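Local structure of protein HRI1 (Saccharomyces cerevisiae, 3RBY) at residues R175-F180 against N193-L198; T23-S28 against S35-V40. The protein is of unknown function and non-essential, but interacts with the kinase HRR25, may interact with SEC72, and belongs to the HRI1 family. One frame throughout, in Å; residues are numbered along the deposited sequence.

Interaction 1 of 2, residues R175-F180 against N193-L198; sequences RWIQGF and NFIRLL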
ATOM      1  N   ARG A 175      -7.157   6.577  15.854  1.00 37.80           N
ATOM      2  CA  ARG A 175      -6.564   7.908  15.883  1.00 38.71           C
ATOM      3  C   ARG A 175      -7.015   8.803  14.734  1.00 36.90           C
ATOM      4  O   ARG A 175      -6.740  10.008  14.734  1.00 38.24           O
ATOM      5  CB  ARG A 175      -5.044   7.810  15.889  1.00 39.97           C
ATOM      6  CG  ARG A 175      -4.455   7.200  17.164  1.00 41.12           C
ATOM      7  CD  ARG A 175      -2.943   7.150  17.022  1.00 53.08           C
ATOM      8  NE  ARG A 175      -2.243   7.526  18.246  1.00 49.99           N
ATOM      9  CZ  ARG A 175      -2.193   6.750  19.317  1.00 53.36           C
ATOM     10  NH1 ARG A 175      -2.819   5.576  19.310  1.00 57.90           N
ATOM     11  NH2 ARG A 175      -1.535   7.151  20.394  1.00 63.65           N
ATOM     12  N   TRP A 176      -7.726   8.227  13.769  1.00 37.02           N
ATOM     13  CA  TRP A 176      -8.034   8.946  12.523  1.00 37.45           C
ATOM     14  C   TRP A 176      -9.482   9.439  12.418  1.00 36.20           C
ATOM     15  O   TRP A 176     -10.431   8.645  12.422  1.00 36.08           O
ATOM     16  CB  TRP A 176      -7.716   8.076  11.309  1.00 31.61           C
ATOM     17  CG  TRP A 176      -6.273   7.705  11.178  1.00 36.44           C
ATOM     18  CD1 TRP A 176      -5.621   6.709  11.846  1.00 35.48           C
ATOM     19  CD2 TRP A 176      -5.296   8.307  10.297  1.00 34.83           C
ATOM     20  NE1 TRP A 176      -4.300   6.662  11.452  1.00 38.32           N
ATOM     21  CE2 TRP A 176      -4.073   7.628  10.504  1.00 38.70           C
ATOM     22  CE3 TRP A 176      -5.337   9.358   9.374  1.00 31.62           C
ATOM     23  CZ2 TRP A 176      -2.889   7.966   9.806  1.00 40.90           C
ATOM     24  CZ3 TRP A 176      -4.161   9.694   8.674  1.00 39.08           C
ATOM     25  CH2 TRP A 176      -2.959   9.000   8.894  1.00 36.85           C
ATOM     26  N   ILE A 177      -9.635  10.754  12.285  1.00 37.29           N
ATOM     27  CA  ILE A 177     -10.948  11.366  12.212  1.00 33.62           C
ATOM     28  C   ILE A 177     -11.160  12.003  10.843  1.00 37.19           C
ATOM     29  O   ILE A 177     -10.333  12.796  10.390  1.00 37.09           O
ATOM     30  CB  ILE A 177     -11.113  12.462  13.286  1.00 36.16           C
ATOM     31  CG1 ILE A 177     -11.106  11.850  14.698  1.00 36.16           C
ATOM     32  CG2 ILE A 177     -12.390  13.256  13.059  1.00 36.35           C
ATOM     33  CD1 ILE A 177      -9.768  11.958  15.414  1.00 36.36           C
ATOM     34  N   GLN A 178     -12.268  11.657  10.189  1.00 32.33           N
ATOM     35  CA  GLN A 178     -12.686  12.348   8.980  1.00 35.71           C
ATOM     36  C   GLN A 178     -14.115  12.844   9.144  1.00 40.09           C
ATOM     37  O   GLN A 178     -14.949  12.159   9.754  1.00 40.65           O
ATOM     38  CB  GLN A 178     -12.563  11.448   7.760  1.00 33.33           C
ATOM     39  CG  GLN A 178     -11.141  11.049   7.445  1.00 36.11           C
ATOM     40  CD  GLN A 178     -11.031  10.420   6.082  1.00 38.67           C
ATOM     41  OE1 GLN A 178     -10.375  10.973   5.182  1.00 37.34           O
ATOM     42  NE2 GLN A 178     -11.676   9.265   5.907  1.00 30.44           N
ATOM     43  N   GLY A 179     -14.380  14.035   8.616  1.00 37.27           N
ATOM     44  CA  GLY A 179     -15.669  14.671   8.786  1.00 37.39           C
ATOM     45  C   GLY A 179     -16.067  15.594   7.643  1.00 39.69           C
ATOM     46  O   GLY A 179     -15.217  16.075   6.883  1.00 39.95           O
ATOM     47  N   PHE A 180     -17.373  15.832   7.516  1.00 38.25           N
ATOM     48  CA  PHE A 180     -17.865  16.886   6.637  1.00 39.70           C
ATOM     49  C   PHE A 180     -18.961  17.722   7.317  1.00 37.54           C
ATOM     50  O   PHE A 180     -19.550  17.307   8.323  1.00 38.60           O
ATOM     51  CB  PHE A 180     -18.334  16.323   5.290  1.00 41.58           C
ATOM     52  CG  PHE A 180     -19.798  15.952   5.247  1.00 40.44           C
ATOM     53  CD1 PHE A 180     -20.239  14.715   5.720  1.00 37.19           C
ATOM     54  CD2 PHE A 180     -20.732  16.831   4.708  1.00 41.75           C
ATOM     55  CE1 PHE A 180     -21.590  14.365   5.675  1.00 37.54           C
ATOM     56  CE2 PHE A 180     -22.095  16.483   4.651  1.00 42.72           C
ATOM     57  CZ  PHE A 180     -22.517  15.246   5.137  1.00 42.15           C
ATOM     58  N   ASN A 193     -17.439  22.021   4.028  1.00 44.73           N
ATOM     59  CA  ASN A 193     -16.387  21.926   5.044  1.00 41.00           C
ATOM     60  C   ASN A 193     -15.938  20.467   5.257  1.00 42.52           C
ATOM     61  O   ASN A 193     -16.772  19.555   5.312  1.00 39.97           O
ATOM     62  CB  ASN A 193     -16.839  22.531   6.380  1.00 45.61           C
ATOM     63  CG  ASN A 193     -17.398  23.934   6.232  1.00 47.84           C
ATOM     64  OD1 ASN A 193     -16.690  24.932   6.440  1.00 47.82           O
ATOM     65  ND2 ASN A 193     -18.686  24.021   5.889  1.00 42.84           N
ATOM     66  N   PHE A 194     -14.623  20.248   5.347  1.00 43.02           N
ATOM     67  CA  PHE A 194     -14.089  18.917   5.621  1.00 40.65           C
ATOM     68  C   PHE A 194     -12.951  19.024   6.612  1.00 41.40           C
ATOM     69  O   PHE A 194     -12.264  20.042   6.675  1.00 45.35           O
ATOM     70  CB  PHE A 194     -13.549  18.249   4.356  1.00 38.28           C
ATOM     71  CG  PHE A 194     -14.540  18.167   3.231  1.00 40.01           C
ATOM     72  CD1 PHE A 194     -15.569  17.228   3.252  1.00 40.05           C
ATOM     73  CD2 PHE A 194     -14.434  19.025   2.137  1.00 40.83           C
ATOM     74  CE1 PHE A 194     -16.489  17.149   2.202  1.00 39.61           C
ATOM     75  CE2 PHE A 194     -15.345  18.956   1.083  1.00 41.57           C
ATOM     76  CZ  PHE A 194     -16.377  18.016   1.112  1.00 37.49           C
ATOM     77  N   ILE A 195     -12.740  17.970   7.383  1.00 36.53           N
ATOM     78  CA  ILE A 195     -11.550  17.891   8.205  1.00 38.53           C
ATOM     79  C   ILE A 195     -11.014  16.469   8.214  1.00 39.94           C
ATOM     80  O   ILE A 195     -11.783  15.492   8.122  1.00 36.87           O
ATOM     81  CB  ILE A 195     -11.828  18.315   9.637  1.00 39.08           C
ATOM     82  CG1 ILE A 195     -12.961  17.467  10.205  1.00 40.42           C
ATOM     83  CG2 ILE A 195     -12.200  19.788   9.684  1.00 44.00           C
ATOM     84  CD1 ILE A 195     -12.966  17.405  11.723  1.00 43.88           C
ATOM     85  N   ARG A 196      -9.693  16.373   8.287  1.00 37.26           N
ATOM     86  CA  ARG A 196      -9.020  15.123   8.559  1.00 37.33           C
ATOM     87  C   ARG A 196      -8.132  15.429   9.748  1.00 39.08           C
ATOM     88  O   ARG A 196      -7.261  16.298   9.677  1.00 35.64           O
ATOM     89  CB  ARG A 196      -8.183  14.678   7.372  1.00 40.52           C
ATOM     90  CG  ARG A 196      -8.568  13.323   6.846  1.00 45.76           C
ATOM     91  CD  ARG A 196      -7.369  12.439   6.669  1.00 36.16           C
ATOM     92  NE  ARG A 196      -6.678  12.704   5.421  1.00 40.90           N
ATOM     93  CZ  ARG A 196      -7.070  12.309   4.206  1.00 38.30           C
ATOM     94  NH1 ARG A 196      -6.316  12.615   3.162  1.00 39.76           N
ATOM     95  NH2 ARG A 196      -8.187  11.624   4.010  1.00 36.04           N
ATOM     96  N   LEU A 197      -8.397  14.754  10.856  1.00 37.22           N
ATOM     97  CA  LEU A 197      -7.737  15.070  12.105  1.00 40.05           C
ATOM     98  C   LEU A 197      -7.019  13.818  12.578  1.00 40.23           C
ATOM     99  O   LEU A 197      -7.538  12.712  12.417  1.00 39.20           O
ATOM    100  CB  LEU A 197      -8.788  15.462  13.137  1.00 39.76           C
ATOM    101  CG  LEU A 197      -8.818  16.841  13.780  1.00 43.92           C
ATOM    102  CD1 LEU A 197      -9.852  16.795  14.890  1.00 40.69           C
ATOM    103  CD2 LEU A 197      -7.447  17.255  14.332  1.00 39.90           C
ATOM    104  N   LEU A 198      -5.833  13.984  13.159  1.00 39.11           N
ATOM    105  CA  LEU A 198      -5.075  12.846  13.656  1.00 37.93           C
ATOM    106  C   LEU A 198      -4.684  13.088  15.101  1.00 41.39           C
ATOM    107  O   LEU A 198      -4.061  14.112  15.419  1.00 45.40           O
ATOM    108  CB  LEU A 198      -3.830  12.612  12.789  1.00 40.74           C
ATOM    109  CG  LEU A 198      -2.858  11.479  13.156  1.00 42.30           C
ATOM    110  CD1 LEU A 198      -3.512  10.113  12.991  1.00 40.74           C
ATOM    111  CD2 LEU A 198      -1.585  11.569  12.296  1.00 39.71           C
TER
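Four backbone hydrogen bonds join I177 to L197 and G179 to I195, pairing strands 176-183 and 192-199 as an antiparallel beta hairpin inside the seven-stranded sheet. The I177-L197 pair is the tighter: I177 N reaches L197 O at 2.9 Å and L197 N reaches I177 O at 2.8 Å, both nearly straight. At the other pair, G179 N lies 3.0 Å from I195 O, while I195 N comes to G179 O from above the carbonyl plane, at 3.2 Å. CA-H...O contacts, such as R196 CA to I177 O, fill the gaps between these bonds.

A side-chain hydrogen bond links Q178 and R196, which rise side by side from a non-hydrogen-bonded pair. R196 NH2 gives it to Q178 OE1 at 2.6 Å, an approach bent to 142° at the hydrogen. OE1 lies close to the guanidinium plane, and the amide is turned 29° from that plane. R196 also donates from NH1 to F22 O and makes a cation-pi contact with the F22 ring; Q178 NE2 is taken by L24 O and S26 OG. An alanine in place of R196 would probably leave Q178 OE1 and F22 O without these donors and the F22 ring without its cation, and open a gap beside Q178 CG.

Apolar contacts occupy both faces. Beside Q178 and R196, L198 CD1 sits over the W176 indole, 3.7 Å from the five-ring centroid, a CH-pi contact: chi1 (178°) sets L198 CG anti to the backbone N, and chi2 then brings CD1 over the ring. On the same face F180 CB meets F194 CD1 obliquely. On the opposite face, I177 CB packs on L197 CB at 3.8 Å, and I195 CG1 lies against G179, where a side chain would be tight.

R196 is buried, so its charge is probably offset by the carbonyl oxygens of Q178 and F22 and by the F22 ring.

Interaction 2 of 2, residues T23-S28 against S35-V40; sequences TLSSVS and SLRPFV
S35 OG is gripped by three polar atoms of two side chains: S25 OG from the neighbouring strand, and NE and NH2 of R37 from its own. The site lies on the antiparallel hairpin of strands 24-27 and 33-38, in the larger sheet of this beta-structured protein. The hydroxyls of S25 and S35 are 2.8 Å apart, and either could donate. S35 OG points at this meeting place because it stands anti to its backbone N (chi1 -172°). R37 holds the same oxygen side-on, through NE at 3.0 Å and NH2 at 3.1 Å, with OG in the guanidinium plane; this would fix the rotation of the group, whose NH1 makes a salt bridge to E128.

The backbone pairing is loose by comparison. L24 and L36 exchange two weak hydrogen bonds, each 3.4 Å between N and O, and a CA-H...O contact from T23 CA to L36 O extends the pairing. L36 turns to the opposite face from S25 and S35, onto F194 and R196 of strand 192-199.

T23 and R37 cross obliquely: T23 OG1, hydrogen-bonded to T21 OG1, lies against R37 CB at 3.1 Å, and T23 CG2 rests 3.6 Å from R37 NE.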
ATOM      1  N   THR A  23      -6.335   9.561  -0.496  1.00 36.53           N
ATOM      2  CA  THR A  23      -7.670   9.137  -0.136  1.00 33.39           C
ATOM      3  C   THR A  23      -7.682   8.134   1.027  1.00 33.93           C
ATOM      4  O   THR A  23      -6.952   7.127   1.026  1.00 36.49           O
ATOM      5  CB  THR A  23      -8.373   8.516  -1.344  1.00 34.27           C
ATOM      6  OG1 THR A  23      -8.640   9.544  -2.296  1.00 32.40           O
ATOM      7  CG2 THR A  23      -9.704   7.834  -0.928  1.00 37.20           C
ATOM      8  N   LEU A  24      -8.540   8.406   2.004  1.00 33.92           N
ATOM      9  CA  LEU A  24      -8.801   7.490   3.101  1.00 35.77           C
ATOM     10  C   LEU A  24     -10.310   7.290   3.157  1.00 36.37           C
ATOM     11  O   LEU A  24     -11.069   8.270   3.114  1.00 36.71           O
ATOM     12  CB  LEU A  24      -8.306   8.076   4.434  1.00 33.28           C
ATOM     13  CG  LEU A  24      -6.804   8.034   4.762  1.00 36.00           C
ATOM     14  CD1 LEU A  24      -6.496   8.692   6.092  1.00 32.97           C
ATOM     15  CD2 LEU A  24      -6.279   6.609   4.778  1.00 29.74           C
ATOM     16  N   SER A  25     -10.753   6.037   3.246  1.00 36.18           N
ATOM     17  CA  SER A  25     -12.168   5.750   3.513  1.00 33.80           C
ATOM     18  C   SER A  25     -12.343   5.204   4.923  1.00 35.64           C
ATOM     19  O   SER A  25     -11.682   4.233   5.310  1.00 35.39           O
ATOM     20  CB  SER A  25     -12.742   4.775   2.491  1.00 35.22           C
ATOM     21  OG  SER A  25     -12.801   5.352   1.189  1.00 34.23           O
ATOM     22  N   SER A  26     -13.222   5.846   5.693  1.00 36.21           N
ATOM     23  CA  SER A  26     -13.537   5.393   7.040  1.00 34.37           C
ATOM     24  C   SER A  26     -14.887   4.675   7.071  1.00 36.46           C
ATOM     25  O   SER A  26     -15.923   5.251   6.698  1.00 33.32           O
ATOM     26  CB  SER A  26     -13.573   6.572   8.023  1.00 33.83           C
ATOM     27  OG  SER A  26     -12.428   7.393   7.902  1.00 30.87           O
ATOM     28  N   VAL A  27     -14.883   3.427   7.534  1.00 35.48           N
ATOM     29  CA  VAL A  27     -16.137   2.712   7.738  1.00 33.52           C
ATOM     30  C   VAL A  27     -16.270   2.348   9.215  1.00 35.09           C
ATOM     31  O   VAL A  27     -15.491   1.547   9.743  1.00 33.50           O
ATOM     32  CB  VAL A  27     -16.233   1.460   6.853  1.00 33.86           C
ATOM     33  CG1 VAL A  27     -17.599   0.778   7.043  1.00 30.74           C
ATOM     34  CG2 VAL A  27     -16.026   1.832   5.385  1.00 32.96           C
ATOM     35  N   SER A  28     -17.253   2.946   9.886  1.00 34.34           N
ATOM     36  CA  SER A  28     -17.438   2.679  11.302  1.00 33.48           C
ATOM     37  C   SER A  28     -17.945   1.254  11.498  1.00 34.84           C
ATOM     38  O   SER A  28     -18.423   0.623  10.552  1.00 33.69           O
ATOM     39  CB  SER A  28     -18.422   3.669  11.932  1.00 30.93           C
ATOM     40  OG  SER A  28     -19.735   3.471  11.432  1.00 33.46           O
ATOM     41  N   SER A  35     -15.522   9.243   2.717  1.00 35.06           N
ATOM     42  CA  SER A  35     -14.323   9.102   1.907  1.00 34.84           C
ATOM     43  C   SER A  35     -13.862  10.477   1.418  1.00 37.13           C
ATOM     44  O   SER A  35     -14.553  11.108   0.613  1.00 36.83           O
ATOM     45  CB  SER A  35     -14.574   8.153   0.724  1.00 38.86           C
ATOM     46  OG  SER A  35     -13.373   7.850   0.029  1.00 36.81           O
ATOM     47  N   LEU A  36     -12.719  10.953   1.928  1.00 34.43           N
ATOM     48  CA  LEU A  36     -12.159  12.250   1.524  1.00 34.49           C
ATOM     49  C   LEU A  36     -11.010  12.003   0.557  1.00 35.81           C
ATOM     50  O   LEU A  36     -10.153  11.144   0.817  1.00 36.59           O
ATOM     51  CB  LEU A  36     -11.685  13.054   2.736  1.00 33.73           C
ATOM     52  CG  LEU A  36     -12.794  13.337   3.752  1.00 37.21           C
ATOM     53  CD1 LEU A  36     -12.290  14.190   4.926  1.00 35.38           C
ATOM     54  CD2 LEU A  36     -13.986  14.002   3.055  1.00 35.37           C
ATOM     55  N   ARG A  37     -10.998  12.721  -0.570  1.00 34.97           N
ATOM     56  CA  ARG A  37     -10.016  12.439  -1.632  1.00 35.33           C
ATOM     57  C   ARG A  37      -9.208  13.670  -2.063  1.00 34.62           C
ATOM     58  O   ARG A  37      -9.182  14.032  -3.241  1.00 39.88           O
ATOM     59  CB  ARG A  37     -10.709  11.750  -2.819  1.00 35.57           C
ATOM     60  CG  ARG A  37     -11.651  10.603  -2.337  1.00 36.26           C
ATOM     61  CD  ARG A  37     -12.092   9.608  -3.419  1.00 33.66           C
ATOM     62  NE  ARG A  37     -12.710   8.444  -2.790  1.00 35.88           N
ATOM     63  CZ  ARG A  37     -13.132   7.346  -3.415  1.00 39.51           C
ATOM     64  NH1 ARG A  37     -13.024   7.232  -4.730  1.00 38.95           N
ATOM     65  NH2 ARG A  37     -13.659   6.348  -2.706  1.00 40.53           N
ATOM     66  N   PRO A  38      -8.523  14.305  -1.102  1.00 33.97           N
ATOM     67  CA  PRO A  38      -7.750  15.520  -1.410  1.00 36.50           C
ATOM     68  C   PRO A  38      -6.632  15.197  -2.394  1.00 36.77           C
ATOM     69  O   PRO A  38      -6.005  14.149  -2.249  1.00 35.42           O
ATOM     70  CB  PRO A  38      -7.158  15.910  -0.049  1.00 30.80           C
ATOM     71  CG  PRO A  38      -7.050  14.602   0.692  1.00 35.52           C
ATOM     72  CD  PRO A  38      -8.206  13.756   0.228  1.00 29.68           C
ATOM     73  N   PHE A  39      -6.402  16.051  -3.390  1.00 38.57           N
ATOM     74  CA  PHE A  39      -5.229  15.896  -4.262  1.00 38.78           C
ATOM     75  C   PHE A  39      -3.944  16.080  -3.467  1.00 37.75           C
ATOM     76  O   PHE A  39      -3.919  16.848  -2.490  1.00 41.55           O
ATOM     77  CB  PHE A  39      -5.240  16.945  -5.369  1.00 40.68           C
ATOM     78  CG  PHE A  39      -6.352  16.784  -6.347  1.00 38.50           C
ATOM     79  CD1 PHE A  39      -7.339  17.753  -6.462  1.00 37.61           C
ATOM     80  CD2 PHE A  39      -6.412  15.657  -7.160  1.00 35.49           C
ATOM     81  CE1 PHE A  39      -8.364  17.597  -7.389  1.00 40.26           C
ATOM     82  CE2 PHE A  39      -7.427  15.486  -8.075  1.00 35.89           C
ATOM     83  CZ  PHE A  39      -8.406  16.452  -8.200  1.00 36.71           C
ATOM     84  N   VAL A  40      -2.876  15.398  -3.885  1.00 38.42           N
ATOM     85  CA  VAL A  40      -1.571  15.570  -3.233  1.00 38.70           C
ATOM     86  C   VAL A  40      -0.863  16.796  -3.797  1.00 42.03           C
ATOM     87  O   VAL A  40      -0.307  17.619  -3.042  1.00 38.05           O
ATOM     88  CB  VAL A  40      -0.664  14.349  -3.410  1.00 40.74           C
ATOM     89  CG1 VAL A  40       0.704  14.638  -2.822  1.00 36.41           C
ATOM     90  CG2 VAL A  40      -1.292  13.116  -2.741  1.00 35.67           C
TER

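In the fold
From the N terminus, interaction 2 comes first: strand 24-27 turns back through a short connection into strand 33-38, closing a small loop as an inner hairpin of the ten-stranded sheet, between strands 4-12 and 51-57. Much later, 175-180 and 193-198 close the longer loop of interaction 1 in the seven-stranded sheet. The two loops follow in series, neither enclosing nor crossing the other, and the centres of the two contacts lie about 9 Å apart. The hairpins touch directly: the Q178 amide and R196 guanidinium reach from interaction 1 onto interaction 2, through OE1 on L36 CB and NH1 on P38 CG. Together they tie the N-terminal sheet to the C-terminal one.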